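Local coordinates for RNA-binding protein with serine-rich domain 1 (Homo sapiens, PDB 4A8X) that serves as an auxiliary component of the exon junction complex deposited on spliced mRNAs, its RNA recognition motif domain being required to form the ASAP complex, at residues A[20-23]-A[24-28]; A[53-56]-A[57-61]. All blocks are in the same frame, centred on the assembly; numbering follows the deposited sequence.

Contact 1. Residues A[20-23]-A[24-28]; sequences HIME and IFSTY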
# COMPACT_ATOMS: atom_id res chain seq x y z
N HIS A 20 5.24 4.07 -11.02
CA HIS A 20 5.97 3.23 -10.09
C HIS A 20 6.42 1.98 -10.86
O HIS A 20 7.54 1.53 -10.71
CB HIS A 20 5.07 2.75 -8.93
CG HIS A 20 4.81 3.79 -7.87
ND1 HIS A 20 3.63 3.84 -7.18
CD2 HIS A 20 5.58 4.80 -7.39
CE1 HIS A 20 3.68 4.84 -6.30
NE2 HIS A 20 4.86 5.42 -6.41
N ILE A 21 5.52 1.44 -11.68
CA ILE A 21 5.80 0.21 -12.41
C ILE A 21 6.91 0.48 -13.43
O ILE A 21 7.80 -0.35 -13.62
CB ILE A 21 4.53 -0.32 -13.12
CG1 ILE A 21 3.51 -0.85 -12.07
CG2 ILE A 21 4.89 -1.42 -14.11
CD1 ILE A 21 4.03 -2.00 -11.23
N MET A 22 6.85 1.63 -14.10
CA MET A 22 7.87 2.02 -15.08
C MET A 22 9.23 2.10 -14.38
O MET A 22 10.22 1.53 -14.86
CB MET A 22 7.51 3.38 -15.70
CG MET A 22 8.59 3.96 -16.69
SD MET A 22 8.86 2.93 -18.19
CE MET A 22 10.22 3.83 -18.96
N GLU A 23 9.27 2.81 -13.26
CA GLU A 23 10.50 2.99 -12.49
C GLU A 23 11.07 1.64 -11.98
O GLU A 23 12.27 1.36 -12.13
CB GLU A 23 10.26 3.96 -11.33
CG GLU A 23 11.46 4.19 -10.49
CD GLU A 23 11.23 5.16 -9.35
OE1 GLU A 23 10.20 5.85 -9.32
OE2 GLU A 23 12.10 5.23 -8.49
N ILE A 24 10.22 0.79 -11.41
CA ILE A 24 10.69 -0.42 -10.81
C ILE A 24 11.20 -1.42 -11.88
O ILE A 24 12.28 -1.99 -11.75
CB ILE A 24 9.55 -1.07 -9.95
CG1 ILE A 24 9.35 -0.25 -8.66
CG2 ILE A 24 9.86 -2.51 -9.65
CD1 ILE A 24 8.03 -0.61 -7.92
N PHE A 25 10.43 -1.64 -12.92
CA PHE A 25 10.74 -2.70 -13.87
C PHE A 25 11.79 -2.29 -14.90
O PHE A 25 12.44 -3.13 -15.54
CB PHE A 25 9.44 -3.23 -14.47
CG PHE A 25 8.75 -4.18 -13.53
CD1 PHE A 25 9.09 -5.50 -13.52
CD2 PHE A 25 7.84 -3.71 -12.59
CE1 PHE A 25 8.51 -6.39 -12.60
CE2 PHE A 25 7.26 -4.59 -11.66
CZ PHE A 25 7.61 -5.94 -11.68
N SER A 26 11.99 -0.99 -15.02
CA SER A 26 13.07 -0.47 -15.86
C SER A 26 14.42 -0.90 -15.29
O SER A 26 15.42 -0.95 -16.02
CB SER A 26 12.99 1.05 -15.97
OG SER A 26 11.97 1.41 -16.89
N THR A 27 14.44 -1.22 -14.00
CA THR A 27 15.61 -1.86 -13.38
C THR A 27 16.09 -3.06 -14.22
O THR A 27 17.28 -3.39 -14.19
CB THR A 27 15.30 -2.37 -11.92
OG1 THR A 27 14.83 -1.30 -11.11
CG2 THR A 27 16.57 -2.94 -11.24
N TYR A 28 15.17 -3.74 -14.92
CA TYR A 28 15.48 -5.04 -15.52
C TYR A 28 15.65 -4.98 -17.05
O TYR A 28 16.01 -5.98 -17.66
CB TYR A 28 14.47 -6.13 -15.07
CG TYR A 28 14.43 -6.21 -13.58
CD1 TYR A 28 15.48 -6.76 -12.88
CD2 TYR A 28 13.36 -5.67 -12.84
CE1 TYR A 28 15.50 -6.80 -11.50
CE2 TYR A 28 13.39 -5.69 -11.44
CZ TYR A 28 14.45 -6.28 -10.78
OH TYR A 28 14.50 -6.32 -9.41
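Ser26 turns its hydroxyl back onto the carbonyl oxygen of Met22, one helical turn earlier, with Ser26 OG 2.7 Å from Met22 O. The same oxygen also takes the backbone bond from Ser26 N, at 3.1 Å and with an N-H...O angle of 140°; the two donors reach it from opposite faces of the carbonyl plane. The hydroxyl's share of this grip follows from the first torsion, which sets OG beside the backbone N and anti to the carbonyl carbon (chi1 -78°). An alanine here would remove the hydroxyl, and Met22 O would probably lose the second of its two donors, keeping the backbone N-H of the helix. Thr27 repeats the scheme over a shorter span, its OG1 lying 2.7 Å from Ile24 O, which also accepts from Thr27 N; both donors come from the same face.

Regular i to i+4 bonds run through the rest: Ile24 N to His20 O (2.9 Å) and Phe25 N to Ile21 O (3.0 Å, 165°). Residues 20-26 belong to helix 18-26, the first of the two helices that an RNA recognition motif packs against one side of its sheet.

Apolar contact is carried by Ile21 and Phe25, whose side chains lie alongside and point the same way; the CG2 branch of Ile21 meets CD2 of the Phe25 ring at 4.0 Å, while Ile21 O sits at the ring edge, in its plane. Met36 and Ile31 of the sheet receive this pair. His20 NE2 and both carboxylate oxygens of Glu23 bond to the backbone of another protein's chain, with His20 ND1 held by Thr17 N.

Contact 2. Residues A[53-56]-A[57-61]; sequences EFEN and PDEAE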
# COMPACT_ATOMS: atom_id res chain seq x y z
N GLU A 53 5.97 -4.96 -21.34
CA GLU A 53 6.66 -5.58 -22.47
C GLU A 53 8.04 -4.99 -22.61
O GLU A 53 8.18 -3.77 -22.71
CB GLU A 53 5.87 -5.40 -23.77
CG GLU A 53 6.63 -5.91 -24.96
CD GLU A 53 5.80 -5.94 -26.22
OE1 GLU A 53 5.77 -4.91 -26.93
OE2 GLU A 53 5.21 -7.01 -26.52
N PHE A 54 9.05 -5.85 -22.60
CA PHE A 54 10.44 -5.43 -22.71
C PHE A 54 10.89 -5.54 -24.16
O PHE A 54 10.20 -6.10 -25.01
CB PHE A 54 11.33 -6.29 -21.83
CG PHE A 54 11.11 -6.08 -20.36
CD1 PHE A 54 11.76 -5.04 -19.68
CD2 PHE A 54 10.26 -6.92 -19.65
CE1 PHE A 54 11.57 -4.84 -18.33
CE2 PHE A 54 10.02 -6.72 -18.28
CZ PHE A 54 10.69 -5.67 -17.61
N GLU A 55 12.06 -4.98 -24.43
CA GLU A 55 12.66 -5.00 -25.75
C GLU A 55 13.16 -6.39 -26.15
O GLU A 55 13.18 -6.74 -27.34
CB GLU A 55 13.80 -3.98 -25.78
CG GLU A 55 14.43 -3.85 -27.12
CD GLU A 55 15.62 -2.90 -27.14
OE1 GLU A 55 16.20 -2.58 -26.05
OE2 GLU A 55 15.98 -2.47 -28.26
N ASN A 56 13.61 -7.19 -25.18
CA ASN A 56 14.12 -8.51 -25.54
C ASN A 56 13.85 -9.55 -24.47
O ASN A 56 13.61 -9.22 -23.31
CB ASN A 56 15.62 -8.46 -25.94
CG ASN A 56 16.55 -8.30 -24.76
OD1 ASN A 56 16.50 -9.10 -23.83
ND2 ASN A 56 17.42 -7.29 -24.80
N PRO A 57 13.80 -10.82 -24.86
CA PRO A 57 13.45 -11.90 -23.93
C PRO A 57 14.37 -12.02 -22.73
O PRO A 57 13.90 -12.44 -21.68
CB PRO A 57 13.59 -13.16 -24.79
CG PRO A 57 13.47 -12.69 -26.19
CD PRO A 57 14.08 -11.32 -26.21
N ASP A 58 15.65 -11.70 -22.87
CA ASP A 58 16.58 -11.77 -21.74
C ASP A 58 16.13 -10.83 -20.61
O ASP A 58 16.17 -11.18 -19.45
CB ASP A 58 17.99 -11.39 -22.23
CG ASP A 58 18.52 -12.38 -23.28
OD1 ASP A 58 18.28 -13.59 -23.11
OD2 ASP A 58 19.17 -11.96 -24.25
N GLU A 59 15.70 -9.65 -20.97
CA GLU A 59 15.21 -8.69 -19.99
C GLU A 59 13.95 -9.21 -19.26
O GLU A 59 13.87 -9.19 -18.02
CB GLU A 59 14.89 -7.39 -20.70
CG GLU A 59 16.10 -6.57 -21.07
CD GLU A 59 15.75 -5.54 -22.11
OE1 GLU A 59 14.79 -5.78 -22.87
OE2 GLU A 59 16.40 -4.48 -22.16
N ALA A 60 12.97 -9.69 -20.03
CA ALA A 60 11.75 -10.26 -19.43
C ALA A 60 12.06 -11.42 -18.48
O ALA A 60 11.52 -11.50 -17.36
CB ALA A 60 10.75 -10.68 -20.51
N GLU A 61 12.94 -12.32 -18.92
CA GLU A 61 13.44 -13.39 -18.06
C GLU A 61 14.03 -12.85 -16.75
O GLU A 61 13.78 -13.39 -15.67
CB GLU A 61 14.55 -14.15 -18.81
CG GLU A 61 14.85 -15.49 -18.25
CD GLU A 61 15.59 -16.35 -19.28
OE1 GLU A 61 14.93 -16.92 -20.18
OE2 GLU A 61 16.83 -16.42 -19.22
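Asn56 and Glu59 exchange hydrogen bonds in a capping box at the start of helix 57-67. Asn56 OD1 accepts from Glu59 N at 3.0 Å, the donor tilted 31° from the carbonyl plane, and Glu59 OE1 accepts in return from Asn56 N at 3.0 Å. The asparagine side chain reaches forward over the first turn because CG stands between its backbone N and carbonyl carbon (chi1 75°). Its amide and the glutamate's carboxylate are stacked, their planes 14° apart.

The apolar packing is on the inner side. The Phe54 ring lies with one face against the Glu59 backbone, and Phe54 CD2 comes within 3.7 Å of Ala60 CA and 3.9 Å of Ala60 CB; the ring also meets Ile31, and Ala60 rests on Val7 of the sheet. On the solvent side Asp58 is exposed, touching the asparagine mainly through CB, while the extended Glu55 side chain brings its OE1 to 4.3 Å from Glu59 OE2, a pair of like charges.

Glu59 OE2 also accepts from Lys30 N, and the glutamate thereby bridges the helix start and the residues leading into strand 31-39. With backbone N-H groups bonded to both its oxygens, the negative charge is probably stabilised despite its acidic neighbour.

Along the chain the two contacts follow in series and neither nests in nor crosses the other: contact 1 is local to a helix and contact 2 to the turn that opens the next one, and neither closes a long loop. Contact 1 lies in the last turns of helix 18-26, and the chain goes on through Lys30 into strand 31-39; contact 2 follows the hairpin of strands 31-39 and 46-54. Their centres lie about 13 Å apart, yet they touch, with Phe25 O 3.4 Å from Phe54 CE1. The touch brings the two helices together on the sheet, in the beta-alpha-beta-beta-alpha-beta order of the RNA recognition motif, while contact 2 ties strand 46-54 to helix 57-67.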